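Local coordinates for protein ketosynthase (Streptomyces sp. MSC090213JE08, PDB 6KXD) that probably condenses acyl-ACP with malonyl-ACP, with loss of CO2, to elongate the polyketide chain in a highly reducing type II polyketide synthase, at residues A204-T215 and D225-E233; D322-V330 and L373-A383. All coordinates share one frame; numbering follows the deposited sequence.

Both contacts belong to the thiolase-like fold of the ketosynthase and follow one another along the chain. Contact 1 ties helix 202-210 and the turn that follows it to the loop that leads into strand 234-242. Contact 2 packs the segment 373-383 against strand 326-328, which pairs with strand 297-299 in the mixed sheet. Their centres lie 23 Å apart and their nearest atoms about 9 Å, so they do not touch. Helix 306-320 relates them: Arg226 and Gln227 of contact 1 reach Lys310 and Lys306 on it, while Pro324 and Thr327 of contact 2 pack on its Ile316. Contact 1 also lies beside the partner chain of the dimer, whereas no other chain of the assembly touches contact 2.

Contact 1: residues A204-T215 and D225-E233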
ATOM      1  N   ALA A 204      -5.332  16.733   0.753  1.00 41.26           N
ATOM      2  CA  ALA A 204      -6.185  16.198  -0.327  1.00 39.37           C
ATOM      3  C   ALA A 204      -7.084  17.302  -0.896  1.00 45.95           C
ATOM      4  O   ALA A 204      -7.318  17.377  -2.088  1.00 45.41           O
ATOM      5  CB  ALA A 204      -7.022  15.041   0.145  1.00 45.13           C
ATOM      6  N   PHE A 205      -7.649  18.112  -0.002  1.00 44.30           N
ATOM      7  CA  PHE A 205      -8.527  19.218  -0.388  1.00 43.31           C
ATOM      8  C   PHE A 205      -7.775  20.166  -1.317  1.00 38.59           C
ATOM      9  O   PHE A 205      -8.248  20.482  -2.420  1.00 46.68           O
ATOM     10  CB  PHE A 205      -8.992  19.926   0.884  1.00 46.33           C
ATOM     11  CG  PHE A 205     -10.213  20.770   0.660  1.00 47.07           C
ATOM     12  CD1 PHE A 205     -11.366  20.215   0.141  1.00 48.86           C
ATOM     13  CD2 PHE A 205     -10.190  22.117   0.936  1.00 55.03           C
ATOM     14  CE1 PHE A 205     -12.500  20.988  -0.057  1.00 53.66           C
ATOM     15  CE2 PHE A 205     -11.321  22.885   0.722  1.00 49.76           C
ATOM     16  CZ  PHE A 205     -12.469  22.317   0.250  1.00 49.29           C
ATOM     17  N   ALA A 206      -6.603  20.597  -0.864  1.00 44.07           N
ATOM     18  CA  ALA A 206      -5.748  21.522  -1.598  1.00 47.70           C
ATOM     19  C   ALA A 206      -5.242  20.906  -2.901  1.00 49.89           C
ATOM     20  O   ALA A 206      -5.193  21.584  -3.936  1.00 46.12           O
ATOM     21  CB  ALA A 206      -4.606  21.957  -0.746  1.00 45.82           C
ATOM     22  N   LEU A 207      -4.908  19.613  -2.872  1.00 47.14           N
ATOM     23  CA  LEU A 207      -4.501  18.921  -4.096  1.00 47.82           C
ATOM     24  C   LEU A 207      -5.608  18.998  -5.141  1.00 44.14           C
ATOM     25  O   LEU A 207      -5.389  19.547  -6.222  1.00 49.27           O
ATOM     26  CB  LEU A 207      -4.118  17.482  -3.727  1.00 49.71           C
ATOM     27  CG  LEU A 207      -4.097  16.417  -4.819  1.00 54.21           C
ATOM     28  CD1 LEU A 207      -3.842  16.966  -6.192  1.00 59.69           C
ATOM     29  CD2 LEU A 207      -3.052  15.360  -4.446  1.00 55.54           C
ATOM     30  N   PHE A 208      -6.815  18.541  -4.802  1.00 43.08           N
ATOM     31  CA  PHE A 208      -7.895  18.470  -5.774  1.00 46.39           C
ATOM     32  C   PHE A 208      -8.363  19.875  -6.159  1.00 48.34           C
ATOM     33  O   PHE A 208      -8.629  20.146  -7.322  1.00 49.54           O
ATOM     34  CB  PHE A 208      -8.990  17.538  -5.288  1.00 49.65           C
ATOM     35  CG  PHE A 208      -8.546  16.111  -5.459  1.00 56.07           C
ATOM     36  CD1 PHE A 208      -8.621  15.499  -6.702  1.00 61.16           C
ATOM     37  CD2 PHE A 208      -7.953  15.421  -4.412  1.00 57.43           C
ATOM     38  CE1 PHE A 208      -8.186  14.196  -6.873  1.00 67.69           C
ATOM     39  CE2 PHE A 208      -7.519  14.114  -4.583  1.00 63.61           C
ATOM     40  CZ  PHE A 208      -7.627  13.511  -5.816  1.00 68.51           C
ATOM     41  N   LYS A 209      -8.361  20.779  -5.188  1.00 50.11           N
ATOM     42  CA  LYS A 209      -8.672  22.184  -5.484  1.00 54.91           C
ATOM     43  C   LYS A 209      -7.736  22.662  -6.592  1.00 50.55           C
ATOM     44  O   LYS A 209      -8.172  23.153  -7.625  1.00 53.27           O
ATOM     45  CB  LYS A 209      -8.486  23.061  -4.248  1.00 51.29           C
ATOM     46  CG  LYS A 209      -8.759  24.543  -4.458  1.00 55.78           C
ATOM     47  CD  LYS A 209     -10.180  24.854  -4.837  1.00 51.51           C
ATOM     48  CE  LYS A 209     -10.298  26.299  -5.289  1.00 58.56           C
ATOM     49  NZ  LYS A 209     -11.710  26.749  -5.312  1.00 60.40           N
ATOM     50  N   ARG A 210      -6.440  22.515  -6.353  1.00 43.50           N
ATOM     51  CA  ARG A 210      -5.444  23.061  -7.255  1.00 48.26           C
ATOM     52  C   ARG A 210      -5.512  22.402  -8.638  1.00 53.17           C
ATOM     53  O   ARG A 210      -5.143  23.028  -9.626  1.00 53.35           O
ATOM     54  CB  ARG A 210      -4.024  22.923  -6.719  1.00 44.58           C
ATOM     55  CG  ARG A 210      -2.987  23.588  -7.614  1.00 47.29           C
ATOM     56  CD  ARG A 210      -3.360  25.009  -8.018  1.00 46.04           C
ATOM     57  NE  ARG A 210      -2.307  25.579  -8.811  1.00 48.40           N
ATOM     58  CZ  ARG A 210      -2.226  25.453 -10.126  1.00 45.75           C
ATOM     59  NH1 ARG A 210      -3.168  24.812 -10.797  1.00 46.82           N
ATOM     60  NH2 ARG A 210      -1.197  25.970 -10.771  1.00 48.38           N
ATOM     61  N   PHE A 211      -5.953  21.149  -8.690  1.00 52.82           N
ATOM     62  CA  PHE A 211      -6.216  20.443  -9.935  1.00 55.74           C
ATOM     63  C   PHE A 211      -7.478  20.962 -10.646  1.00 63.64           C
ATOM     64  O   PHE A 211      -7.719  20.580 -11.782  1.00 63.68           O
ATOM     65  CB  PHE A 211      -6.318  18.941  -9.653  1.00 64.99           C
ATOM     66  CG  PHE A 211      -5.066  18.173  -9.983  1.00 67.14           C
ATOM     67  CD1 PHE A 211      -3.821  18.783  -9.918  1.00 69.99           C
ATOM     68  CD2 PHE A 211      -5.141  16.856 -10.407  1.00 79.55           C
ATOM     69  CE1 PHE A 211      -2.674  18.083 -10.254  1.00 80.84           C
ATOM     70  CE2 PHE A 211      -3.993  16.160 -10.749  1.00 81.30           C
ATOM     71  CZ  PHE A 211      -2.762  16.771 -10.660  1.00 81.77           C
ATOM     72  N   GLY A 212      -8.283  21.811  -9.993  1.00 51.21           N
ATOM     73  CA  GLY A 212      -9.586  22.223 -10.533  1.00 57.76           C
ATOM     74  C   GLY A 212     -10.552  21.049 -10.616  1.00 58.26           C
ATOM     75  O   GLY A 212     -11.487  21.060 -11.393  1.00 60.03           O
ATOM     76  N   ALA A 213     -10.322  20.023  -9.781  1.00 54.85           N
ATOM     77  CA  ALA A 213     -11.095  18.824  -9.795  1.00 52.64           C
ATOM     78  C   ALA A 213     -12.117  18.795  -8.642  1.00 44.80           C
ATOM     79  O   ALA A 213     -12.797  17.787  -8.484  1.00 53.17           O
ATOM     80  CB  ALA A 213     -10.172  17.638  -9.718  1.00 55.58           C
ATOM     81  N   LEU A 214     -12.221  19.878  -7.864  1.00 44.50           N
ATOM     82  CA  LEU A 214     -13.251  19.973  -6.829  1.00 52.72           C
ATOM     83  C   LEU A 214     -14.536  20.553  -7.435  1.00 52.94           C
ATOM     84  O   LEU A 214     -14.487  21.593  -8.059  1.00 50.51           O
ATOM     85  CB  LEU A 214     -12.741  20.883  -5.711  1.00 54.11           C
ATOM     86  CG  LEU A 214     -11.906  20.229  -4.616  1.00 52.98           C
ATOM     87  CD1 LEU A 214     -11.896  21.120  -3.396  1.00 57.99           C
ATOM     88  CD2 LEU A 214     -12.422  18.832  -4.258  1.00 50.18           C
ATOM     89  N   THR A 215     -15.672  19.880  -7.250  1.00 53.54           N
ATOM     90  CA  THR A 215     -16.970  20.450  -7.594  1.00 57.35           C
ATOM     91  C   THR A 215     -17.217  21.699  -6.743  1.00 61.07           C
ATOM     92  O   THR A 215     -16.814  21.755  -5.576  1.00 51.36           O
ATOM     93  CB  THR A 215     -18.108  19.441  -7.418  1.00 59.04           C
ATOM     94  OG1 THR A 215     -19.270  20.059  -7.972  1.00 55.95           O
ATOM     95  CG2 THR A 215     -18.354  19.058  -5.972  1.00 53.15           C
ATOM     96  N   ASP A 225     -22.543  18.080 -17.126  1.00 50.34           N
ATOM     97  CA  ASP A 225     -21.915  19.300 -16.556  1.00 54.28           C
ATOM     98  C   ASP A 225     -21.255  18.999 -15.203  1.00 51.67           C
ATOM     99  O   ASP A 225     -21.012  19.927 -14.431  1.00 52.73           O
ATOM    100  CB  ASP A 225     -22.897  20.473 -16.446  1.00 57.08           C
ATOM    101  CG  ASP A 225     -23.756  20.623 -17.693  1.00 70.75           C
ATOM    102  OD1 ASP A 225     -23.199  21.021 -18.748  1.00 76.54           O
ATOM    103  OD2 ASP A 225     -24.961  20.282 -17.616  1.00 74.56           O
ATOM    104  N   ARG A 226     -20.844  17.741 -14.999  1.00 52.61           N
ATOM    105  CA  ARG A 226     -20.010  17.356 -13.830  1.00 50.47           C
ATOM    106  C   ARG A 226     -18.804  18.301 -13.749  1.00 48.85           C
ATOM    107  O   ARG A 226     -18.263  18.773 -14.767  1.00 54.39           O
ATOM    108  CB  ARG A 226     -19.627  15.876 -13.950  1.00 53.11           C
ATOM    109  CG  ARG A 226     -18.641  15.576 -15.068  1.00 47.32           C
ATOM    110  CD  ARG A 226     -18.378  14.098 -15.228  1.00 50.57           C
ATOM    111  NE  ARG A 226     -17.477  13.860 -16.339  1.00 52.10           N
ATOM    112  CZ  ARG A 226     -17.844  13.689 -17.610  1.00 52.06           C
ATOM    113  NH1 ARG A 226     -19.081  13.929 -18.007  1.00 55.73           N
ATOM    114  NH2 ARG A 226     -16.962  13.272 -18.489  1.00 44.33           N
ATOM    115  N   GLN A 227     -18.440  18.673 -12.520  1.00 50.25           N
ATOM    116  CA  GLN A 227     -17.455  19.691 -12.229  1.00 52.27           C
ATOM    117  C   GLN A 227     -16.420  19.172 -11.221  1.00 46.48           C
ATOM    118  O   GLN A 227     -15.592  19.936 -10.765  1.00 50.60           O
ATOM    119  CB  GLN A 227     -18.172  20.929 -11.680  1.00 58.24           C
ATOM    120  CG  GLN A 227     -18.974  21.694 -12.724  1.00 62.83           C
ATOM    121  CD  GLN A 227     -18.143  21.963 -13.951  1.00 72.36           C
ATOM    122  OE1 GLN A 227     -18.524  21.629 -15.072  1.00 91.30           O
ATOM    123  NE2 GLN A 227     -16.973  22.539 -13.740  1.00 77.51           N
ATOM    124  N   GLY A 228     -16.533  17.897 -10.853  1.00 50.98           N
ATOM    125  CA  GLY A 228     -15.517  17.251 -10.088  1.00 51.95           C
ATOM    126  C   GLY A 228     -16.058  16.593  -8.842  1.00 45.82           C
ATOM    127  O   GLY A 228     -17.195  16.185  -8.757  1.00 47.21           O
ATOM    128  N   ILE A 229     -15.135  16.416  -7.899  1.00 49.99           N
ATOM    129  CA  ILE A 229     -15.312  15.553  -6.776  1.00 51.36           C
ATOM    130  C   ILE A 229     -15.573  16.401  -5.532  1.00 47.46           C
ATOM    131  O   ILE A 229     -15.292  17.590  -5.491  1.00 44.37           O
ATOM    132  CB  ILE A 229     -14.056  14.684  -6.561  1.00 48.77           C
ATOM    133  CG1 ILE A 229     -12.891  15.477  -5.966  1.00 48.26           C
ATOM    134  CG2 ILE A 229     -13.639  13.966  -7.842  1.00 52.24           C
ATOM    135  CD1 ILE A 229     -11.872  14.592  -5.221  1.00 51.67           C
ATOM    136  N   LEU A 230     -15.958  15.698  -4.465  1.00 47.53           N
ATOM    137  CA  LEU A 230     -15.759  16.189  -3.124  1.00 45.27           C
ATOM    138  C   LEU A 230     -14.842  15.182  -2.426  1.00 44.27           C
ATOM    139  O   LEU A 230     -15.008  14.014  -2.664  1.00 48.70           O
ATOM    140  CB  LEU A 230     -17.095  16.243  -2.384  1.00 48.96           C
ATOM    141  CG  LEU A 230     -18.080  17.322  -2.832  1.00 50.20           C
ATOM    142  CD1 LEU A 230     -19.437  17.084  -2.177  1.00 51.11           C
ATOM    143  CD2 LEU A 230     -17.550  18.714  -2.513  1.00 47.28           C
ATOM    144  N   THR A 231     -13.899  15.680  -1.632  1.00 46.79           N
ATOM    145  CA  THR A 231     -13.008  14.821  -0.821  1.00 45.59           C
ATOM    146  C   THR A 231     -13.840  14.214   0.311  1.00 50.00           C
ATOM    147  O   THR A 231     -14.790  14.834   0.832  1.00 47.18           O
ATOM    148  CB  THR A 231     -11.810  15.596  -0.289  1.00 45.52           C
ATOM    149  OG1 THR A 231     -12.250  16.546   0.671  1.00 49.43           O
ATOM    150  CG2 THR A 231     -11.029  16.326  -1.352  1.00 46.78           C
ATOM    151  N   GLY A 232     -13.532  12.957   0.612  1.00 46.83           N
ATOM    152  CA  GLY A 232     -14.248  12.140   1.516  1.00 43.00           C
ATOM    153  C   GLY A 232     -13.291  11.377   2.404  1.00 38.07           C
ATOM    154  O   GLY A 232     -12.104  11.664   2.443  1.00 46.63           O
ATOM    155  N   GLU A 233     -13.873  10.494   3.207  1.00 44.81           N
ATOM    156  CA  GLU A 233     -13.140   9.768   4.160  1.00 43.03           C
ATOM    157  C   GLU A 233     -13.991   8.623   4.684  1.00 43.65           C
ATOM    158  O   GLU A 233     -15.137   8.427   4.300  1.00 42.33           O
ATOM    159  CB  GLU A 233     -12.712  10.685   5.300  1.00 44.90           C
ATOM    160  CG  GLU A 233     -13.889  11.334   6.049  1.00 45.93           C
ATOM    161  CD  GLU A 233     -13.505  11.978   7.355  1.00 44.56           C
ATOM    162  OE1 GLU A 233     -12.326  12.339   7.534  1.00 44.29           O
ATOM    163  OE2 GLU A 233     -14.401  12.097   8.210  1.00 51.75           O
TER
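Two backbone hydrogen bonds join Ile229 to the chain on either side of Leu214. Ile229 N gives a nearly straight bond to Ala213 O (2.8 Å, 168°), and Thr215 N returns one to Ile229 O at 2.9 Å, the pattern of a single parallel beta bridge. Gly228 CA lies only 3.2 Å from Ala213 O, and a CB there would collide with that oxygen. Residues 204-215 reach this bridge through a Schellman motif, in which Gly212 takes a positive phi and Ala213 N bonds back to Phe208 O.

Beyond the backbone, the Ile229 side chain crosses Phe208 at about a right angle. With CG1 placed between the backbone N and the carbonyl carbon (chi1 74°), CD1 sits over one face of the ring in a CH-pi contact, 3.8 Å from its centroid. Leu214 CD2 meets Ile229 CG1 at 3.8 Å, while Thr215 CG2 packs 3.6 Å from Leu230 CD2; the Thr215 hydroxyl bonds to Val218 O. Cutting Ile229 back to an alanine removes CG1 and CD1, which would probably leave a gap over the Phe208 face and take one of its neighbours from Leu214 CD2. Farther out, Thr231 CG2 lies 3.9 Å from Ala204 O. The polar grip is thus entirely main chain, while the side chains pack helix 202-210 and the turn after it against the loop before strand 234-242.

Contact 2: residues D322-V330 and L373-A383; sequences DAPPRTVAV and LDVVPNRAVEA
Arg326 runs alongside Asp374, both side chains pointing the same way, and its carbons do most of the touching. CB lies 3.6 Å from Asp374 O and faces Val376 CG2. CG comes to 3.2 Å from Asp374 OD2, and CD rests 3.7 Å from Val376 CG2. The chain then bends at chi3 (-73°), carrying the guanidinium away from the carboxylate: NE stays 4.7 Å from Asp374 OD2, so the opposite charges probably attract only at a distance, without a salt bridge. At the tip, NH1 approaches Val381 CG2 and NH2 approaches Ala383 CB. Asp374 spends OD1 on its own chain, accepting from Val376 N to close an Asx turn.

Next to the arginine, Thr327 N donates to Asp374 O (2.9 Å, 163°), while the backbones of Arg326 and Val328 bond to that of Ile298 on strand 297-299. Thr327 O is buried without a hydrogen-bond partner, but Val375 CA approaches it at 3.0 Å in a CA-H...O contact. Leu373 CD2 is pressed against Pro324 CG at 3.5 Å, a tight fit, and Val328 CG1 meets Val376 CG2. A single hydrogen bond therefore joins the loop 373-376 to strand 326-328, and the other contacts are largely aliphatic packing.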
ATOM      1  N   ASP A 322     -21.409  -2.095 -26.898  1.00 79.04           N
ATOM      2  CA  ASP A 322     -22.149  -0.855 -26.880  1.00 76.60           C
ATOM      3  C   ASP A 322     -23.441  -1.007 -26.056  1.00 73.74           C
ATOM      4  O   ASP A 322     -24.139  -0.006 -25.826  1.00 67.14           O
ATOM      5  CB  ASP A 322     -22.287  -0.355 -28.322  1.00 77.15           C
ATOM      6  CG  ASP A 322     -20.926  -0.069 -28.960  1.00 72.85           C
ATOM      7  OD1 ASP A 322     -20.061   0.498 -28.275  1.00 69.31           O
ATOM      8  OD2 ASP A 322     -20.735  -0.406 -30.150  1.00 74.56           O
ATOM      9  N   ALA A 323     -23.706  -2.216 -25.536  1.00 69.31           N
ATOM     10  CA  ALA A 323     -24.720  -2.453 -24.472  1.00 70.32           C
ATOM     11  C   ALA A 323     -24.063  -2.902 -23.160  1.00 70.05           C
ATOM     12  O   ALA A 323     -24.322  -3.999 -22.657  1.00 71.68           O
ATOM     13  CB  ALA A 323     -25.734  -3.460 -24.950  1.00 80.15           C
ATOM     14  N   PRO A 324     -23.255  -2.041 -22.496  1.00 58.43           N
ATOM     15  CA  PRO A 324     -22.663  -2.399 -21.209  1.00 64.79           C
ATOM     16  C   PRO A 324     -23.711  -2.521 -20.105  1.00 63.14           C
ATOM     17  O   PRO A 324     -24.830  -2.032 -20.236  1.00 59.64           O
ATOM     18  CB  PRO A 324     -21.716  -1.223 -20.929  1.00 61.70           C
ATOM     19  CG  PRO A 324     -22.391  -0.053 -21.617  1.00 60.97           C
ATOM     20  CD  PRO A 324     -22.940  -0.658 -22.893  1.00 56.32           C
ATOM     21  N   PRO A 325     -23.382  -3.128 -18.946  1.00 67.18           N
ATOM     22  CA  PRO A 325     -24.343  -3.216 -17.851  1.00 59.11           C
ATOM     23  C   PRO A 325     -24.541  -1.815 -17.268  1.00 59.96           C
ATOM     24  O   PRO A 325     -23.795  -0.861 -17.595  1.00 52.24           O
ATOM     25  CB  PRO A 325     -23.690  -4.186 -16.858  1.00 66.31           C
ATOM     26  CG  PRO A 325     -22.209  -3.987 -17.104  1.00 69.26           C
ATOM     27  CD  PRO A 325     -22.069  -3.694 -18.588  1.00 66.20           C
ATOM     28  N   ARG A 326     -25.563  -1.696 -16.424  1.00 54.34           N
ATOM     29  CA  ARG A 326     -25.776  -0.493 -15.672  1.00 50.04           C
ATOM     30  C   ARG A 326     -24.497  -0.176 -14.895  1.00 50.63           C
ATOM     31  O   ARG A 326     -23.903  -1.071 -14.328  1.00 49.36           O
ATOM     32  CB  ARG A 326     -26.957  -0.663 -14.712  1.00 54.10           C
ATOM     33  CG  ARG A 326     -28.301  -0.534 -15.415  1.00 59.03           C
ATOM     34  CD  ARG A 326     -29.467  -1.016 -14.590  1.00 66.80           C
ATOM     35  NE  ARG A 326     -29.501  -2.461 -14.477  1.00 70.11           N
ATOM     36  CZ  ARG A 326     -30.527  -3.135 -13.967  1.00 79.61           C
ATOM     37  NH1 ARG A 326     -31.619  -2.477 -13.612  1.00 74.45           N
ATOM     38  NH2 ARG A 326     -30.458  -4.448 -13.811  1.00 78.49           N
ATOM     39  N   THR A 327     -24.123   1.094 -14.893  1.00 50.76           N
ATOM     40  CA  THR A 327     -22.872   1.555 -14.389  1.00 51.81           C
ATOM     41  C   THR A 327     -23.169   2.738 -13.466  1.00 47.48           C
ATOM     42  O   THR A 327     -23.520   3.806 -13.896  1.00 52.73           O
ATOM     43  CB  THR A 327     -21.915   1.887 -15.545  1.00 45.56           C
ATOM     44  OG1 THR A 327     -21.664   0.681 -16.261  1.00 46.55           O
ATOM     45  CG2 THR A 327     -20.627   2.530 -15.077  1.00 53.87           C
ATOM     46  N   VAL A 328     -22.953   2.523 -12.174  1.00 47.29           N
ATOM     47  CA  VAL A 328     -23.299   3.456 -11.150  1.00 44.90           C
ATOM     48  C   VAL A 328     -22.044   3.919 -10.411  1.00 52.81           C
ATOM     49  O   VAL A 328     -21.039   3.200 -10.360  1.00 51.53           O
ATOM     50  CB  VAL A 328     -24.297   2.815 -10.171  1.00 47.29           C
ATOM     51  CG1 VAL A 328     -25.426   2.134 -10.922  1.00 49.84           C
ATOM     52  CG2 VAL A 328     -23.640   1.840  -9.207  1.00 46.27           C
ATOM     53  N   ALA A 329     -22.148   5.111  -9.829  1.00 49.12           N
ATOM     54  CA  ALA A 329     -21.060   5.794  -9.150  1.00 47.25           C
ATOM     55  C   ALA A 329     -21.465   6.131  -7.704  1.00 51.32           C
ATOM     56  O   ALA A 329     -22.014   7.174  -7.422  1.00 45.07           O
ATOM     57  CB  ALA A 329     -20.646   7.011  -9.927  1.00 47.44           C
ATOM     58  N   VAL A 330     -21.056   5.258  -6.776  1.00 49.43           N
ATOM     59  CA  VAL A 330     -21.237   5.393  -5.321  1.00 49.87           C
ATOM     60  C   VAL A 330     -20.640   6.693  -4.791  1.00 46.20           C
ATOM     61  O   VAL A 330     -21.137   7.251  -3.808  1.00 47.77           O
ATOM     62  CB  VAL A 330     -20.636   4.150  -4.625  1.00 49.86           C
ATOM     63  CG1 VAL A 330     -20.560   4.290  -3.111  1.00 60.70           C
ATOM     64  CG2 VAL A 330     -21.412   2.904  -5.002  1.00 53.91           C
ATOM     65  N   LEU A 373     -24.280   5.414 -20.810  1.00 52.58           N
ATOM     66  CA  LEU A 373     -24.525   4.385 -19.823  1.00 54.96           C
ATOM     67  C   LEU A 373     -25.844   4.644 -19.114  1.00 53.18           C
ATOM     68  O   LEU A 373     -26.207   5.793 -18.901  1.00 56.69           O
ATOM     69  CB  LEU A 373     -23.432   4.449 -18.756  1.00 54.60           C
ATOM     70  CG  LEU A 373     -22.015   4.248 -19.276  1.00 51.15           C
ATOM     71  CD1 LEU A 373     -21.046   4.662 -18.192  1.00 48.25           C
ATOM     72  CD2 LEU A 373     -21.852   2.794 -19.710  1.00 49.27           C
ATOM     73  N   ASP A 374     -26.465   3.556 -18.666  1.00 57.76           N
ATOM     74  CA  ASP A 374     -27.514   3.678 -17.681  1.00 55.29           C
ATOM     75  C   ASP A 374     -26.841   3.749 -16.310  1.00 52.93           C
ATOM     76  O   ASP A 374     -26.374   2.708 -15.796  1.00 54.57           O
ATOM     77  CB  ASP A 374     -28.505   2.522 -17.775  1.00 55.04           C
ATOM     78  CG  ASP A 374     -29.573   2.582 -16.687  1.00 52.96           C
ATOM     79  OD1 ASP A 374     -29.612   3.602 -15.945  1.00 54.73           O
ATOM     80  OD2 ASP A 374     -30.348   1.617 -16.586  1.00 72.81           O
ATOM     81  N   VAL A 375     -26.827   4.952 -15.727  1.00 51.22           N
ATOM     82  CA  VAL A 375     -26.155   5.208 -14.469  1.00 56.18           C
ATOM     83  C   VAL A 375     -27.103   5.003 -13.273  1.00 57.00           C
ATOM     84  O   VAL A 375     -26.795   5.408 -12.157  1.00 51.94           O
ATOM     85  CB  VAL A 375     -25.532   6.610 -14.481  1.00 60.17           C
ATOM     86  CG1 VAL A 375     -24.549   6.737 -15.636  1.00 57.65           C
ATOM     87  CG2 VAL A 375     -26.579   7.722 -14.532  1.00 65.08           C
ATOM     88  N   VAL A 376     -28.259   4.381 -13.509  1.00 58.59           N
ATOM     89  CA  VAL A 376     -29.281   4.230 -12.466  1.00 57.00           C
ATOM     90  C   VAL A 376     -29.426   5.573 -11.767  1.00 46.56           C
ATOM     91  O   VAL A 376     -29.121   5.725 -10.591  1.00 55.52           O
ATOM     92  CB  VAL A 376     -28.892   3.083 -11.513  1.00 57.43           C
ATOM     93  CG1 VAL A 376     -29.915   2.874 -10.405  1.00 62.39           C
ATOM     94  CG2 VAL A 376     -28.658   1.793 -12.283  1.00 59.74           C
ATOM     95  N   PRO A 377     -29.877   6.634 -12.473  1.00 55.88           N
ATOM     96  CA  PRO A 377     -29.840   7.984 -11.928  1.00 56.18           C
ATOM     97  C   PRO A 377     -30.755   8.127 -10.705  1.00 57.87           C
ATOM     98  O   PRO A 377     -31.855   7.585 -10.725  1.00 62.95           O
ATOM     99  CB  PRO A 377     -30.348   8.897 -13.064  1.00 55.04           C
ATOM    100  CG  PRO A 377     -31.087   7.970 -14.029  1.00 56.66           C
ATOM    101  CD  PRO A 377     -30.548   6.572 -13.786  1.00 57.89           C
ATOM    102  N   ASN A 378     -30.214   8.764  -9.657  1.00 65.13           N
ATOM    103  CA  ASN A 378     -30.905   9.391  -8.523  1.00 63.64           C
ATOM    104  C   ASN A 378     -31.656   8.413  -7.606  1.00 53.42           C
ATOM    105  O   ASN A 378     -31.823   8.727  -6.444  1.00 64.43           O
ATOM    106  CB  ASN A 378     -31.829  10.493  -9.018  1.00 63.20           C
ATOM    107  CG  ASN A 378     -31.039  11.534  -9.769  1.00 64.34           C
ATOM    108  OD1 ASN A 378     -29.997  11.976  -9.291  1.00 57.55           O
ATOM    109  ND2 ASN A 378     -31.502  11.886 -10.961  1.00 67.58           N
ATOM    110  N   ARG A 379     -32.161   7.290  -8.099  1.00 57.77           N
ATOM    111  CA  ARG A 379     -32.907   6.383  -7.224  1.00 55.20           C
ATOM    112  C   ARG A 379     -32.409   4.955  -7.393  1.00 53.16           C
ATOM    113  O   ARG A 379     -32.228   4.467  -8.498  1.00 55.65           O
ATOM    114  CB  ARG A 379     -34.426   6.383  -7.476  1.00 62.82           C
ATOM    115  CG  ARG A 379     -34.869   6.994  -8.795  1.00 65.99           C
ATOM    116  CD  ARG A 379     -36.379   6.965  -8.973  1.00 78.37           C
ATOM    117  NE  ARG A 379     -36.907   7.918  -9.952  1.00 84.76           N
ATOM    118  CZ  ARG A 379     -36.907   9.256  -9.844  1.00 93.90           C
ATOM    119  NH1 ARG A 379     -35.927   9.908  -9.224  1.00 73.94           N
ATOM    120  NH2 ARG A 379     -37.899   9.944 -10.387  1.00 92.91           N
ATOM    121  N   ALA A 380     -32.259   4.274  -6.255  1.00 52.94           N
ATOM    122  CA  ALA A 380     -31.956   2.869  -6.241  1.00 57.99           C
ATOM    123  C   ALA A 380     -33.065   2.130  -6.973  1.00 65.15           C
ATOM    124  O   ALA A 380     -34.203   2.544  -6.927  1.00 67.58           O
ATOM    125  CB  ALA A 380     -31.822   2.350  -4.830  1.00 53.88           C
ATOM    126  N   VAL A 381     -32.698   1.038  -7.637  1.00 60.78           N
ATOM    127  CA  VAL A 381     -33.676   0.172  -8.252  1.00 66.64           C
ATOM    128  C   VAL A 381     -33.493  -1.216  -7.646  1.00 64.13           C
ATOM    129  O   VAL A 381     -32.457  -1.497  -7.079  1.00 60.96           O
ATOM    130  CB  VAL A 381     -33.562   0.176  -9.791  1.00 70.55           C
ATOM    131  CG1 VAL A 381     -33.987   1.519 -10.369  1.00 66.46           C
ATOM    132  CG2 VAL A 381     -32.165  -0.190 -10.264  1.00 72.85           C
ATOM    133  N   GLU A 382     -34.557  -2.022  -7.687  1.00 60.06           N
ATOM    134  CA  GLU A 382     -34.503  -3.416  -7.373  1.00 59.30           C
ATOM    135  C   GLU A 382     -33.934  -4.156  -8.574  1.00 63.64           C
ATOM    136  O   GLU A 382     -34.180  -3.740  -9.704  1.00 68.83           O
ATOM    137  CB  GLU A 382     -35.916  -3.990  -7.187  1.00 66.64           C
ATOM    138  CG  GLU A 382     -36.540  -3.677  -5.863  1.00 68.61           C
ATOM    139  CD  GLU A 382     -37.909  -4.300  -5.620  1.00 69.34           C
ATOM    140  OE1 GLU A 382     -38.386  -4.185  -4.489  1.00 61.39           O
ATOM    141  OE2 GLU A 382     -38.487  -4.905  -6.553  1.00 61.62           O
ATOM    142  N   ALA A 383     -33.236  -5.269  -8.333  1.00 59.86           N
ATOM    143  CA  ALA A 383     -32.792  -6.136  -9.407  1.00 62.29           C
ATOM    144  C   ALA A 383     -32.356  -7.471  -8.818  1.00 55.41           C
ATOM    145  O   ALA A 383     -32.088  -7.555  -7.628  1.00 66.11           O
ATOM    146  CB  ALA A 383     -31.662  -5.495 -10.182  1.00 64.26           C
TER